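Local coordinates for protein UDP-glucose 6-dehydrogenase (Pyrobaculum islandicum, PDB 3VTF) that probably catalyses the NAD-dependent oxidation of UDP-glucose to UDP-glucuronate, and binds UDP-glucose between its two alpha/beta domains, at residues E175-E179 / G180-E184; G340-K344 / P345-D349. All coordinates share one frame; numbering follows the deposited sequence.

Interaction 1: residues E175-E179 / G180-E184. With UPG (uridine-5'-diphosphate-glucose), chain B.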
# COMPACT_ATOMS: atom_id res chain seq x y z
N GLU A 175 11.43 -14.60 7.96
CA GLU A 175 12.03 -13.56 8.84
C GLU A 175 11.73 -12.20 8.28
O GLU A 175 11.45 -12.07 7.09
CB GLU A 175 13.52 -13.81 8.98
CG GLU A 175 14.20 -13.87 7.63
CD GLU A 175 14.48 -12.49 7.11
OE1 GLU A 175 14.60 -11.51 7.95
OE2 GLU A 175 14.59 -12.36 5.88
N PHE A 176 11.63 -11.22 9.17
CA PHE A 176 11.18 -9.91 8.82
C PHE A 176 12.10 -8.85 9.38
O PHE A 176 11.72 -7.66 9.39
CB PHE A 176 9.76 -9.71 9.38
CG PHE A 176 8.74 -10.66 8.81
CD1 PHE A 176 8.31 -10.54 7.47
CD2 PHE A 176 8.25 -11.71 9.59
CE1 PHE A 176 7.37 -11.43 6.92
CE2 PHE A 176 7.28 -12.59 9.05
CZ PHE A 176 6.89 -12.46 7.71
N LEU A 177 13.33 -9.26 9.74
CA LEU A 177 14.33 -8.40 10.33
C LEU A 177 14.70 -7.31 9.31
O LEU A 177 14.98 -7.62 8.17
CB LEU A 177 15.63 -9.23 10.60
CG LEU A 177 15.42 -10.41 11.62
CD1 LEU A 177 16.80 -10.81 12.10
CD2 LEU A 177 14.51 -10.04 12.83
N ARG A 178 14.85 -6.06 9.75
CA ARG A 178 15.51 -5.06 8.88
C ARG A 178 16.95 -4.84 9.30
O ARG A 178 17.30 -4.74 10.51
CB ARG A 178 14.78 -3.71 8.86
CG ARG A 178 13.29 -3.87 8.86
CD ARG A 178 12.62 -2.52 8.94
NE ARG A 178 12.67 -1.92 10.27
CZ ARG A 178 11.93 -2.28 11.31
NH1 ARG A 178 11.04 -3.26 11.22
NH2 ARG A 178 12.09 -1.64 12.46
N GLU A 179 17.80 -4.72 8.30
CA GLU A 179 19.17 -4.36 8.59
C GLU A 179 19.18 -3.01 9.28
O GLU A 179 18.34 -2.12 8.97
CB GLU A 179 19.96 -4.25 7.31
CG GLU A 179 20.86 -5.41 7.03
CD GLU A 179 21.83 -5.11 5.89
OE1 GLU A 179 22.85 -4.38 6.08
OE2 GLU A 179 21.56 -5.64 4.82
N GLY A 180 20.08 -2.84 10.24
CA GLY A 180 20.05 -1.59 10.99
C GLY A 180 19.23 -1.61 12.22
O GLY A 180 19.55 -0.93 13.18
N SER A 181 18.18 -2.42 12.26
CA SER A 181 17.45 -2.62 13.52
C SER A 181 17.15 -4.15 13.78
O SER A 181 16.12 -4.48 14.26
CB SER A 181 16.19 -1.79 13.52
OG SER A 181 15.40 -2.06 12.36
N ALA A 182 18.05 -5.04 13.38
CA ALA A 182 17.69 -6.46 13.32
C ALA A 182 17.47 -7.02 14.75
O ALA A 182 16.60 -7.85 14.99
CB ALA A 182 18.83 -7.17 12.65
N LEU A 183 18.31 -6.61 15.70
CA LEU A 183 18.17 -7.14 17.10
C LEU A 183 16.86 -6.70 17.70
O LEU A 183 16.11 -7.51 18.29
CB LEU A 183 19.32 -6.70 18.01
CG LEU A 183 20.57 -7.48 17.80
CD1 LEU A 183 21.60 -6.64 18.53
CD2 LEU A 183 20.43 -8.90 18.43
N GLU A 184 16.54 -5.41 17.56
CA GLU A 184 15.22 -5.02 18.02
C GLU A 184 14.08 -5.78 17.31
O GLU A 184 13.10 -6.19 17.95
CB GLU A 184 15.01 -3.51 17.80
CG GLU A 184 13.58 -3.01 18.01
CD GLU A 184 13.46 -1.49 17.75
OE1 GLU A 184 14.51 -0.84 17.57
OE2 GLU A 184 12.32 -0.96 17.71
N1 UPG B . 13.52 2.97 1.13
C2 UPG B . 12.97 4.01 0.33
N3 UPG B . 11.91 4.69 0.79
C4 UPG B . 11.32 4.33 1.99
C5 UPG B . 11.82 3.27 2.82
C6 UPG B . 12.93 2.57 2.30
O2 UPG B . 13.47 4.33 -0.79
O4 UPG B . 10.28 4.97 2.36
C1C UPG B . 14.67 2.26 0.53
C2C UPG B . 15.83 2.25 1.50
O2C UPG B . 16.68 3.39 1.34
C3C UPG B . 16.57 0.95 1.11
C4C UPG B . 15.45 0.01 0.65
O4C UPG B . 14.30 0.86 0.48
O3C UPG B . 17.37 1.19 -0.08
C5C UPG B . 15.10 -1.08 1.69
O5C UPG B . 15.07 -0.46 2.98
PA UPG B . 14.74 -1.40 4.34
O1A UPG B . 13.30 -2.00 4.26
O2A UPG B . 15.25 -0.63 5.59
O3A UPG B . 15.94 -2.46 4.19
PB UPG B . 16.02 -4.08 4.45
O1B UPG B . 17.03 -4.31 5.54
O2B UPG B . 16.40 -4.45 3.00
O3B UPG B . 14.64 -4.66 5.02
C1' UPG B . 13.68 -5.30 4.14
C2' UPG B . 12.35 -5.31 4.86
C3' UPG B . 12.45 -6.32 6.03
C4' UPG B . 12.84 -7.69 5.44
C5' UPG B . 14.29 -7.55 4.83
C6' UPG B . 14.87 -8.81 4.14
O2' UPG B . 12.35 -3.92 5.37
O3' UPG B . 11.17 -6.36 6.64
O4' UPG B . 12.93 -8.61 6.55
O5' UPG B . 14.09 -6.61 3.74
O6' UPG B . 13.79 -9.61 3.59
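The R178 guanidinium is set obliquely to the S181 hydroxyl, R178 NH2 lying 3.3 Å from S181 OG. The arginine chain bends at chi3 (-75°), which brings the group back beside the serine. Both groups share a partner in D185: its OD1 forms a salt bridge with R178 NH2, and its OD2 is hydrogen-bonded to S181 OG. The same two residues are joined through the backbone, S181 N donating to R178 O at 3.0 Å with an angle of 148° at the hydrogen, which closes a type II beta turn. Its third residue, G180, has phi 91°, where a CB would be jammed against the carbonyl O of E179, which accounts for glycine here. From just before the turn, the L177 side chain reaches across to A182, the first residue of helix 182-187, with CD2 3.7 Å from A182 O and CD1 4.2 Å from A182 CB. Also E69 receives G180 N on one carboxylate oxygen and A182 N on the other, so a single residue holds both the turn and the helix start.

Before the turn, E175 bends at chi2, and its OE1 accepts L177 N at 3.1 Å, nearly along its C-O axis. Three backbone groups along the loop then bond the ligand. F176 O accepts UPG O3' at 3.1 Å, L177 O accepts UPG O4' at 2.8 Å, and E179 N donates to UPG O1B at 2.9 Å. Y31 OH is a further partner of L177 O, and the aliphatic part of R178 runs past the glucose ring near O2'. The arrangement is that of a substrate-binding loop between strand 169-172 and helix 182-187 of the NAD-binding domain, holding glucose and the beta phosphate of UDP-glucose largely by backbone atoms.

Interaction 2: residues G340-K344 / P345-D349. With UPG (uridine-5'-diphosphate-glucose), chain B.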
# COMPACT_ATOMS: atom_id res chain seq x y z
N GLY A 340 26.66 9.38 -0.39
CA GLY A 340 25.92 8.22 0.13
C GLY A 340 26.13 7.02 -0.83
O GLY A 340 25.83 7.12 -2.01
N LEU A 341 26.69 5.91 -0.31
CA LEU A 341 26.92 4.74 -1.10
C LEU A 341 26.25 3.55 -0.41
O LEU A 341 25.94 2.58 -1.09
CB LEU A 341 28.42 4.48 -1.21
CG LEU A 341 29.19 5.55 -1.97
CD1 LEU A 341 30.70 5.36 -1.84
CD2 LEU A 341 28.79 5.62 -3.45
N ALA A 342 26.17 3.54 0.93
CA ALA A 342 25.42 2.48 1.63
C ALA A 342 23.98 2.46 1.10
O ALA A 342 23.45 3.50 0.74
CB ALA A 342 25.39 2.72 3.13
N PHE A 343 23.32 1.31 1.09
CA PHE A 343 21.99 1.21 0.46
C PHE A 343 20.90 1.87 1.30
O PHE A 343 19.83 2.22 0.80
CB PHE A 343 21.62 -0.27 0.19
CG PHE A 343 20.97 -1.01 1.34
CD1 PHE A 343 19.61 -1.11 1.41
CD2 PHE A 343 21.73 -1.69 2.24
CE1 PHE A 343 18.98 -1.86 2.39
CE2 PHE A 343 21.13 -2.43 3.25
CZ PHE A 343 19.76 -2.53 3.33
N LYS A 344 21.22 2.08 2.57
CA LYS A 344 20.44 2.97 3.42
C LYS A 344 21.35 3.45 4.57
O LYS A 344 22.50 2.95 4.69
CB LYS A 344 19.26 2.27 4.01
CG LYS A 344 19.65 1.03 4.82
CD LYS A 344 18.38 0.54 5.43
CE LYS A 344 18.72 -0.33 6.61
NZ LYS A 344 17.43 -0.91 7.06
N PRO A 345 20.87 4.43 5.40
CA PRO A 345 21.72 4.94 6.47
C PRO A 345 22.04 3.89 7.55
O PRO A 345 21.26 2.97 7.81
CB PRO A 345 20.86 6.06 7.12
CG PRO A 345 19.94 6.52 6.00
CD PRO A 345 19.58 5.19 5.35
N ASN A 346 23.21 4.06 8.17
CA ASN A 346 23.57 3.20 9.28
C ASN A 346 23.82 1.70 8.93
O ASN A 346 23.37 0.75 9.63
CB ASN A 346 22.57 3.37 10.41
CG ASN A 346 23.23 3.16 11.75
OD1 ASN A 346 24.46 3.43 11.89
ND2 ASN A 346 22.49 2.62 12.71
N THR A 347 24.49 1.50 7.79
CA THR A 347 25.02 0.18 7.45
C THR A 347 26.21 0.51 6.61
O THR A 347 26.41 1.67 6.15
CB THR A 347 24.09 -0.67 6.57
OG1 THR A 347 23.75 0.11 5.42
CG2 THR A 347 22.77 -1.06 7.27
N ASP A 348 27.00 -0.53 6.35
CA ASP A 348 28.12 -0.37 5.46
C ASP A 348 27.89 -1.21 4.19
O ASP A 348 28.70 -1.20 3.25
CB ASP A 348 29.48 -0.62 6.14
CG ASP A 348 29.66 -2.06 6.61
OD1 ASP A 348 28.64 -2.69 6.92
OD2 ASP A 348 30.83 -2.55 6.66
N ASP A 349 26.75 -1.85 4.16
CA ASP A 349 26.27 -2.65 3.02
C ASP A 349 25.99 -1.79 1.77
O ASP A 349 25.15 -0.86 1.82
CB ASP A 349 24.97 -3.36 3.49
CG ASP A 349 24.48 -4.42 2.54
OD1 ASP A 349 24.95 -4.49 1.39
OD2 ASP A 349 23.60 -5.21 2.94
N1 UPG B . 13.52 2.97 1.13
C2 UPG B . 12.97 4.01 0.33
N3 UPG B . 11.91 4.69 0.79
C4 UPG B . 11.32 4.33 1.99
C5 UPG B . 11.82 3.27 2.82
C6 UPG B . 12.93 2.57 2.30
O2 UPG B . 13.47 4.33 -0.79
O4 UPG B . 10.28 4.97 2.36
C1C UPG B . 14.67 2.26 0.53
C2C UPG B . 15.83 2.25 1.50
O2C UPG B . 16.68 3.39 1.34
C3C UPG B . 16.57 0.95 1.11
C4C UPG B . 15.45 0.01 0.65
O4C UPG B . 14.30 0.86 0.48
O3C UPG B . 17.37 1.19 -0.08
C5C UPG B . 15.10 -1.08 1.69
O5C UPG B . 15.07 -0.46 2.98
PA UPG B . 14.74 -1.40 4.34
O1A UPG B . 13.30 -2.00 4.26
O2A UPG B . 15.25 -0.63 5.59
O3A UPG B . 15.94 -2.46 4.19
PB UPG B . 16.02 -4.08 4.45
O1B UPG B . 17.03 -4.31 5.54
O2B UPG B . 16.40 -4.45 3.00
O3B UPG B . 14.64 -4.66 5.02
C1' UPG B . 13.68 -5.30 4.14
C2' UPG B . 12.35 -5.31 4.86
C3' UPG B . 12.45 -6.32 6.03
C4' UPG B . 12.84 -7.69 5.44
C5' UPG B . 14.29 -7.55 4.83
C6' UPG B . 14.87 -8.81 4.14
O2' UPG B . 12.35 -3.92 5.37
O3' UPG B . 11.17 -6.36 6.64
O4' UPG B . 12.93 -8.61 6.55
O5' UPG B . 14.09 -6.61 3.74
O6' UPG B . 13.79 -9.61 3.59
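In the UDP-binding pocket, at the C-terminal end of strand 335-339 in the parallel alpha/beta sheet, the loop that leads to helix 354-364 doubles back so that F343 meets D349. Its closure is a backbone bond, F343 N to D349 O at 2.9 Å and 155° at the hydrogen, and the same oxygen also lies in plane at the ring edge of F343. The D349 carboxylate crosses that ring with the planes 71° apart, its OD2 3.7 Å from F343 CE2; R351 forms a salt bridge with this OD2.

K344 is folded over F343: its CG sits 3.7 Å above the ring plane, over the centre. With chi1 at 58° and the chain extended beyond CG, K344 NZ reaches UPG O2A at 2.6 Å, and E179 O is a probable second partner. On the ligand side the ring offers its edge, with CE1 3.6 Å from UPG O3A. An alanine in place of F343 would probably open a gap between D349 and the diphosphate and leave the K344 chain freer to swing off the phosphate. The ribose is read by the backbone, F343 O accepting UPG O3C at 2.8 Å. Across the bend, T347 OG1 gives K344 O a weak hydrogen bond of 3.2 Å.

From the N terminus, interaction 1 closes its turn ahead of helix 182-187 in the NAD-binding domain; interaction 2 later closes a bend in its loop ahead of helix 354-364 in the UDP-binding domain. They are in series, neither nesting nor crossing. Their centres are about 15 Å apart, yet they meet through E179. E179 OE1 packs against T347 CG2, while E179 OE2 lies 2.8 Å from the carboxylate oxygen D349 OD2 and 3.6 Å from F343 CE2. R351, the salt-bridge partner of D349, makes a long, weak ion pair with E179. UDP-glucose spans both loops, glucose and beta phosphate on 175-179, ribose and alpha phosphate on 340-344, tying the two domains.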